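Local coordinates for protein osa (Shigella flexneri, PDB 4O7K) that suppresses the oncogenicity of Agrobacterium tumefaciens and acts as a plasmid fertility inhibition factor of the ParB/Srx superfamily, at residues S143-L146 with L147-V151; S158-E161 with A162-V165; V179-L182 with R183-R187. The protein carries 1 engineered substitution. All blocks are in the same frame, centred on the assembly; numbering follows the deposited sequence.

Contact 1: residues S143-L146 with L147-V151; sequences SMWL and LAHEV. With PO4 (phosphate ion), chain C.
Two first torsions bring the rings of W145 and H149 together one helical turn apart. The indole of W145 lies opposite its own backbone N (chi1 -171°), and the imidazole of H149 lies beside its own (chi1 -77°). The rings form an offset stack, with H149 CE1 3.2 Å from W145 CE2 and the planes at 30°. H149 ND1 gives its N-H to W145 O at 2.8 Å. The oxygen lies in the imidazole plane, but the donor sits above the carbonyl plane. The backbone N of H149 reaches W145 O from the other face. The ND1 bond helps fix the ring's rotation. H149 NE2 donates to O2 of a phosphate, 2.7 Å away. W145 NE1 reaches phosphate O1 at 3.2 Å, less straight. H52 NE2 also binds this ion, which probably came from the crystallisation liquor. F110 stacks on the W145 ring. On the buried side, L146 CD2 packs on V151 CG2 at 3.7 Å. E150 takes a positive phi, V151 N bonds to L146 O and E150 N bonds to L147 O. This is the Schellman motif that ends helix 140-148, here beside a bound phosphate.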
loop_
_atom_site.group_PDB
_atom_site.type_symbol
_atom_site.label_atom_id
_atom_site.label_comp_id
_atom_site.label_asym_id
_atom_site.label_seq_id
_atom_site.Cartn_x
_atom_site.Cartn_y
_atom_site.Cartn_z
ATOM N N SER A 143 0.741 4.500 4.211
ATOM C CA SER A 143 0.835 3.044 4.029
ATOM C C SER A 143 0.762 2.320 5.372
ATOM O O SER A 143 0.128 1.263 5.481
ATOM C CB SER A 143 2.141 2.651 3.308
ATOM O OG SER A 143 2.177 3.139 1.973
ATOM N N MET A 144 1.415 2.878 6.391
ATOM C CA MET A 144 1.348 2.300 7.734
ATOM C C MET A 144 -0.082 2.305 8.271
ATOM O O MET A 144 -0.533 1.343 8.897
ATOM C CB MET A 144 2.258 3.059 8.705
ATOM C CG MET A 144 3.744 2.960 8.401
ATOM S SD MET A 144 4.667 3.854 9.664
ATOM C CE MET A 144 6.308 3.937 8.921
ATOM N N TRP A 145 -0.779 3.409 8.033
ATOM C CA TRP A 145 -2.150 3.560 8.506
ATOM C C TRP A 145 -2.997 2.429 7.926
ATOM O O TRP A 145 -3.679 1.718 8.664
ATOM C CB TRP A 145 -2.711 4.937 8.118
ATOM C CG TRP A 145 -4.062 5.257 8.749
ATOM C CD1 TRP A 145 -4.289 5.943 9.917
ATOM C CD2 TRP A 145 -5.357 4.893 8.244
ATOM N NE1 TRP A 145 -5.642 6.029 10.162
ATOM C CE2 TRP A 145 -6.319 5.391 9.152
ATOM C CE3 TRP A 145 -5.795 4.191 7.112
ATOM C CZ2 TRP A 145 -7.687 5.215 8.962
ATOM C CZ3 TRP A 145 -7.153 4.019 6.925
ATOM C CH2 TRP A 145 -8.086 4.532 7.846
ATOM N N LEU A 146 -2.895 2.228 6.610
ATOM C CA LEU A 146 -3.680 1.207 5.921
ATOM C C LEU A 146 -3.338 -0.177 6.439
ATOM O O LEU A 146 -4.220 -0.993 6.692
ATOM C CB LEU A 146 -3.460 1.274 4.397
ATOM C CG LEU A 146 -3.949 2.530 3.657
ATOM C CD1 LEU A 146 -3.214 2.689 2.332
ATOM C CD2 LEU A 146 -5.447 2.459 3.414
ATOM N N LEU A 147 -2.049 -0.430 6.612
ATOM C CA LEU A 147 -1.587 -1.734 7.080
ATOM C C LEU A 147 -2.039 -2.013 8.518
ATOM O O LEU A 147 -2.555 -3.096 8.825
ATOM C CB LEU A 147 -0.069 -1.815 6.965
ATOM C CG LEU A 147 0.439 -1.948 5.532
ATOM C CD1 LEU A 147 1.962 -2.015 5.542
ATOM C CD2 LEU A 147 -0.174 -3.184 4.860
ATOM N N ALA A 148 -1.866 -1.024 9.389
ATOM C CA ALA A 148 -2.241 -1.174 10.793
ATOM C C ALA A 148 -3.750 -1.331 10.929
ATOM O O ALA A 148 -4.227 -1.966 11.871
ATOM C CB ALA A 148 -1.746 0.017 11.618
ATOM N N HIS A 149 -4.501 -0.775 9.980
ATOM C CA HIS A 149 -5.967 -0.899 10.006
ATOM C C HIS A 149 -6.460 -2.107 9.214
ATOM O O HIS A 149 -7.666 -2.300 9.041
ATOM C CB HIS A 149 -6.626 0.370 9.470
ATOM C CG HIS A 149 -6.624 1.501 10.447
ATOM N ND1 HIS A 149 -5.584 2.396 10.549
ATOM C CD2 HIS A 149 -7.537 1.874 11.377
ATOM C CE1 HIS A 149 -5.855 3.275 11.498
ATOM N NE2 HIS A 149 -7.038 2.984 12.011
ATOM N N GLU A 150 -5.520 -2.925 8.751
ATOM C CA GLU A 150 -5.856 -4.167 8.058
ATOM C C GLU A 150 -6.697 -3.943 6.801
ATOM O O GLU A 150 -7.613 -4.710 6.518
ATOM C CB GLU A 150 -6.609 -5.117 8.994
ATOM C CG GLU A 150 -6.000 -5.261 10.378
ATOM C CD GLU A 150 -4.913 -6.301 10.420
ATOM O OE1 GLU A 150 -4.639 -6.914 9.363
ATOM O OE2 GLU A 150 -4.336 -6.516 11.511
ATOM N N VAL A 151 -6.417 -2.878 6.062
ATOM C CA VAL A 151 -7.038 -2.722 4.756
ATOM C C VAL A 151 -6.486 -3.827 3.852
ATOM O O VAL A 151 -5.262 -3.931 3.657
ATOM C CB VAL A 151 -6.765 -1.337 4.162
ATOM C CG1 VAL A 151 -7.387 -1.224 2.785
ATOM C CG2 VAL A 151 -7.295 -0.266 5.102
HETATM P P PO4 C . -7.973 6.031 13.534
HETATM O O1 PO4 C . -6.478 6.039 13.248
HETATM O O2 PO4 C . -8.463 4.608 13.667
HETATM O O3 PO4 C . -8.270 6.768 14.818
HETATM O O4 PO4 C . -8.706 6.722 12.410
#

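Contact 2: residues S158-E161 with A162-V165; sequences SRDE and ASAV
D160 and S163 make the close polar part of this contact. D160 OD1 accepts from S163 OG at 2.8 Å and from S163 N at 2.9 Å. Both donors come from the same face of the carboxylate, on the syn side of OD1, and each is about 30° out of the plane. The N-H bond is fairly straight, at 162°. The carboxylate can reach them because CG of D160 sits between its backbone N and carbonyl carbon (chi1 56°), which folds the side chain over the first turn. S163 OG stays beside its own backbone N, so one residue offers both donors to one oxygen. The other oxygen, D160 OD2, is also near S163 OG.

D160 is the N-cap of helix 161-171, and its side chain takes up a backbone N-H of the first turn. The negative carboxylate at this end would probably interact favourably with the helix dipole. Two backbone bonds continue the turn, A164 N to D160 O and V165 N to E161 O.

The inner side is packed by small groups. S158, at the end of strand 153-158, points its CB toward the helix, and its OG lies 3.3 Å from S163 CB. Its CB lies 4.0 Å from A164 CB. The methyl of A164 also meets F67 and V69 of strand 67-72, so the helix start rests on the three-stranded sheet.

The outer side is looser. E161 runs out extended, and its CG comes no nearer than 4.3 Å to V165 CG2. The methyl of A162 lies 3.9 Å from D160 OD1. E161, A162 and V165 are all exposed and touch crystal neighbours.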
loop_
_atom_site.group_PDB
_atom_site.type_symbol
_atom_site.label_atom_id
_atom_site.label_comp_id
_atom_site.label_asym_id
_atom_site.label_seq_id
_atom_site.Cartn_x
_atom_site.Cartn_y
_atom_site.Cartn_z
ATOM N N SER A 158 3.217 3.534 -9.330
ATOM C CA SER A 158 4.520 3.107 -9.808
ATOM C C SER A 158 4.899 3.928 -11.032
ATOM O O SER A 158 4.044 4.306 -11.832
ATOM C CB SER A 158 4.500 1.615 -10.132
ATOM O OG SER A 158 5.661 1.218 -10.826
ATOM N N ARG A 159 6.199 4.170 -11.176
ATOM C CA ARG A 159 6.746 5.143 -12.115
ATOM C C ARG A 159 6.606 4.732 -13.582
ATOM O O ARG A 159 6.571 5.583 -14.471
ATOM C CB ARG A 159 8.234 5.361 -11.770
ATOM C CG ARG A 159 8.774 6.778 -11.892
ATOM C CD ARG A 159 10.234 6.835 -11.396
ATOM N NE ARG A 159 10.339 6.451 -9.983
ATOM C CZ ARG A 159 11.312 5.702 -9.455
ATOM N NH1 ARG A 159 12.305 5.232 -10.210
ATOM N NH2 ARG A 159 11.289 5.417 -8.157
ATOM N N ASP A 160 6.555 3.430 -13.841
ATOM C CA ASP A 160 6.588 2.925 -15.214
ATOM C C ASP A 160 6.047 1.501 -15.323
ATOM O O ASP A 160 5.860 0.815 -14.316
ATOM C CB ASP A 160 8.021 2.982 -15.765
ATOM C CG ASP A 160 9.002 2.227 -14.896
ATOM O OD1 ASP A 160 9.058 0.986 -14.979
ATOM O OD2 ASP A 160 9.714 2.880 -14.113
ATOM N N GLU A 161 5.802 1.058 -16.552
ATOM C CA GLU A 161 5.098 -0.199 -16.762
ATOM C C GLU A 161 5.854 -1.397 -16.189
ATOM O O GLU A 161 5.258 -2.218 -15.481
ATOM C CB GLU A 161 4.818 -0.432 -18.246
ATOM C CG GLU A 161 3.908 -1.625 -18.484
ATOM C CD GLU A 161 3.437 -1.735 -19.921
ATOM O OE1 GLU A 161 4.099 -1.170 -20.812
ATOM O OE2 GLU A 161 2.402 -2.388 -20.155
ATOM N N ALA A 162 7.156 -1.489 -16.470
ATOM C CA ALA A 162 7.929 -2.638 -16.020
ATOM C C ALA A 162 7.986 -2.707 -14.502
ATOM O O ALA A 162 7.853 -3.779 -13.921
ATOM C CB ALA A 162 9.329 -2.598 -16.590
ATOM N N SER A 163 8.205 -1.561 -13.869
ATOM C CA SER A 163 8.211 -1.478 -12.414
ATOM C C SER A 163 6.858 -1.909 -11.864
ATOM O O SER A 163 6.788 -2.622 -10.867
ATOM C CB SER A 163 8.538 -0.054 -11.950
ATOM O OG SER A 163 9.848 0.341 -12.365
ATOM N N ALA A 164 5.789 -1.481 -12.532
ATOM C CA ALA A 164 4.436 -1.807 -12.104
ATOM C C ALA A 164 4.176 -3.300 -12.254
ATOM O O ALA A 164 3.587 -3.925 -11.379
ATOM C CB ALA A 164 3.408 -1.000 -12.899
ATOM N N VAL A 165 4.652 -3.884 -13.348
ATOM C CA VAL A 165 4.426 -5.304 -13.566
ATOM C C VAL A 165 5.201 -6.131 -12.536
ATOM O O VAL A 165 4.687 -7.137 -12.029
ATOM C CB VAL A 165 4.798 -5.722 -15.013
ATOM C CG1 VAL A 165 4.843 -7.240 -15.144
ATOM C CG2 VAL A 165 3.782 -5.143 -15.998
#

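Contact 3: residues V179-L182 with R183-R187; sequences VSKL and REQCR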
loop_
_atom_site.group_PDB
_atom_site.type_symbol
_atom_site.label_atom_id
_atom_site.label_comp_id
_atom_site.label_asym_id
_atom_site.label_seq_id
_atom_site.Cartn_x
_atom_site.Cartn_y
_atom_site.Cartn_z
ATOM N N VAL A 179 -2.325 5.009 -15.315
ATOM C CA VAL A 179 -3.196 6.040 -14.770
ATOM C C VAL A 179 -4.042 6.704 -15.857
ATOM O O VAL A 179 -5.242 6.904 -15.680
ATOM C CB VAL A 179 -2.380 7.097 -14.009
ATOM C CG1 VAL A 179 -3.236 8.339 -13.716
ATOM C CG2 VAL A 179 -1.860 6.498 -12.722
ATOM N N SER A 180 -3.428 7.009 -16.996
ATOM C CA SER A 180 -4.142 7.658 -18.094
ATOM C C SER A 180 -5.308 6.800 -18.600
ATOM O O SER A 180 -6.381 7.316 -18.914
ATOM C CB SER A 180 -3.173 7.971 -19.241
ATOM O OG SER A 180 -2.687 6.775 -19.815
ATOM N N LYS A 181 -5.097 5.491 -18.677
ATOM C CA LYS A 181 -6.126 4.591 -19.164
ATOM C C LYS A 181 -7.262 4.465 -18.146
ATOM O O LYS A 181 -8.442 4.403 -18.517
ATOM C CB LYS A 181 -5.533 3.217 -19.478
ATOM C CG LYS A 181 -6.543 2.203 -20.019
ATOM C CD LYS A 181 -5.840 0.941 -20.500
ATOM C CE LYS A 181 -6.805 -0.037 -21.153
ATOM N NZ LYS A 181 -7.702 -0.688 -20.159
ATOM N N LEU A 182 -6.912 4.433 -16.863
ATOM C CA LEU A 182 -7.931 4.309 -15.822
ATOM C C LEU A 182 -8.777 5.579 -15.768
ATOM O O LEU A 182 -10.011 5.510 -15.694
ATOM C CB LEU A 182 -7.301 4.027 -14.451
ATOM C CG LEU A 182 -8.329 3.775 -13.342
ATOM C CD1 LEU A 182 -9.229 2.607 -13.704
ATOM C CD2 LEU A 182 -7.674 3.516 -12.005
ATOM N N ARG A 183 -8.114 6.734 -15.815
ATOM C CA ARG A 183 -8.827 8.012 -15.815
ATOM C C ARG A 183 -9.827 8.058 -16.970
ATOM O O ARG A 183 -10.990 8.435 -16.800
ATOM C CB ARG A 183 -7.840 9.177 -15.902
ATOM C CG ARG A 183 -7.206 9.537 -14.566
ATOM C CD ARG A 183 -6.092 10.565 -14.720
ATOM N NE ARG A 183 -5.545 10.975 -13.429
ATOM C CZ ARG A 183 -4.364 11.575 -13.275
ATOM N NH1 ARG A 183 -3.605 11.832 -14.331
ATOM N NH2 ARG A 183 -3.936 11.918 -12.066
ATOM N N GLU A 184 -9.375 7.634 -18.143
ATOM C CA GLU A 184 -10.225 7.634 -19.324
ATOM C C GLU A 184 -11.403 6.655 -19.185
ATOM O O GLU A 184 -12.514 6.982 -19.578
ATOM C CB GLU A 184 -9.378 7.317 -20.566
ATOM C CG GLU A 184 -10.081 6.570 -21.690
ATOM C CD GLU A 184 -9.210 6.456 -22.941
ATOM O OE1 GLU A 184 -8.002 6.136 -22.814
ATOM O OE2 GLU A 184 -9.735 6.686 -24.053
ATOM N N GLN A 185 -11.165 5.466 -18.634
ATOM C CA GLN A 185 -12.251 4.511 -18.405
ATOM C C GLN A 185 -13.301 5.060 -17.439
ATOM O O GLN A 185 -14.499 4.953 -17.688
ATOM C CB GLN A 185 -11.716 3.194 -17.851
ATOM C CG GLN A 185 -11.009 2.303 -18.843
ATOM C CD GLN A 185 -10.504 1.030 -18.188
ATOM O OE1 GLN A 185 -10.269 0.993 -16.978
ATOM N NE2 GLN A 185 -10.322 -0.016 -18.985
ATOM N N CYS A 186 -12.837 5.617 -16.324
ATOM C CA CYS A 186 -13.716 6.224 -15.334
ATOM C C CYS A 186 -14.555 7.320 -15.966
ATOM O O CYS A 186 -15.748 7.441 -15.681
ATOM C CB CYS A 186 -12.915 6.783 -14.157
ATOM S SG CYS A 186 -12.285 5.501 -13.069
ATOM N N ARG A 187 -13.919 8.104 -16.831
ATOM C CA ARG A 187 -14.602 9.128 -17.610
ATOM C C ARG A 187 -15.745 8.571 -18.469
ATOM O O ARG A 187 -16.853 9.110 -18.455
ATOM C CB ARG A 187 -13.596 9.862 -18.503
ATOM C CG ARG A 187 -13.744 11.369 -18.496
#
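Backbone hydrogen bonds form the frame of this contact, the first two turns of helix 179-189. R183 N, E184 N, Q185 N and C186 N bond in turn to the carbonyls of V179, S180, K181 and L182. The one from C186 N to L182 O is nearly straight, at 174°.

Apolar on flat group comes next. V179 CG1 sits over the centre of one face of the R183 guanidinium, 3.5 Å from CZ. R183 is extended from CG to NE, and its start beside the backbone N (chi1 -81°) sends it back along the helix over V179. Its ends bond outside the helix: NH1 to Q64 OE1, NH2 to the carbonyls of A59 and A62.

Purely apolar contact is slighter. L182 CD1 lies 4.3 Å from C186 SG. Both side chains also meet I35 of strand 34-35, and L182 packs on I68 and Y70 of strand 67-72.

On the exposed side, the bent end of K181 and the extended chain of Q185 cross obliquely.

The three bonds probably keep the guanidinium in place, with one face against V179 CG1. Its charge is probably spread over neutral oxygens, through which R183 ties the helix to A59, A62 and Q64.

How the contacts relate
All three contacts are local and built on helices, in series along the chain. Contact 1 is the core one, its centre about 8 Å from the chain centre. Contacts 2 and 3 are partly buried, their centres about 15 and 20 Å from it. Contacts 1 and 2 sit at opposite ends of their helices, a C-terminal stop and an N-terminal cap, whereas contact 3 covers the opening turns of the last helix. The helices of contacts 2 and 3 both pack on strand 67-72, and the nearest atoms of the two contacts are about 6 Å apart, without touching. Aromatic rings and a bound anion mark contact 1. Contact 2 relies on small polar groups, and contact 3 on a covered guanidinium.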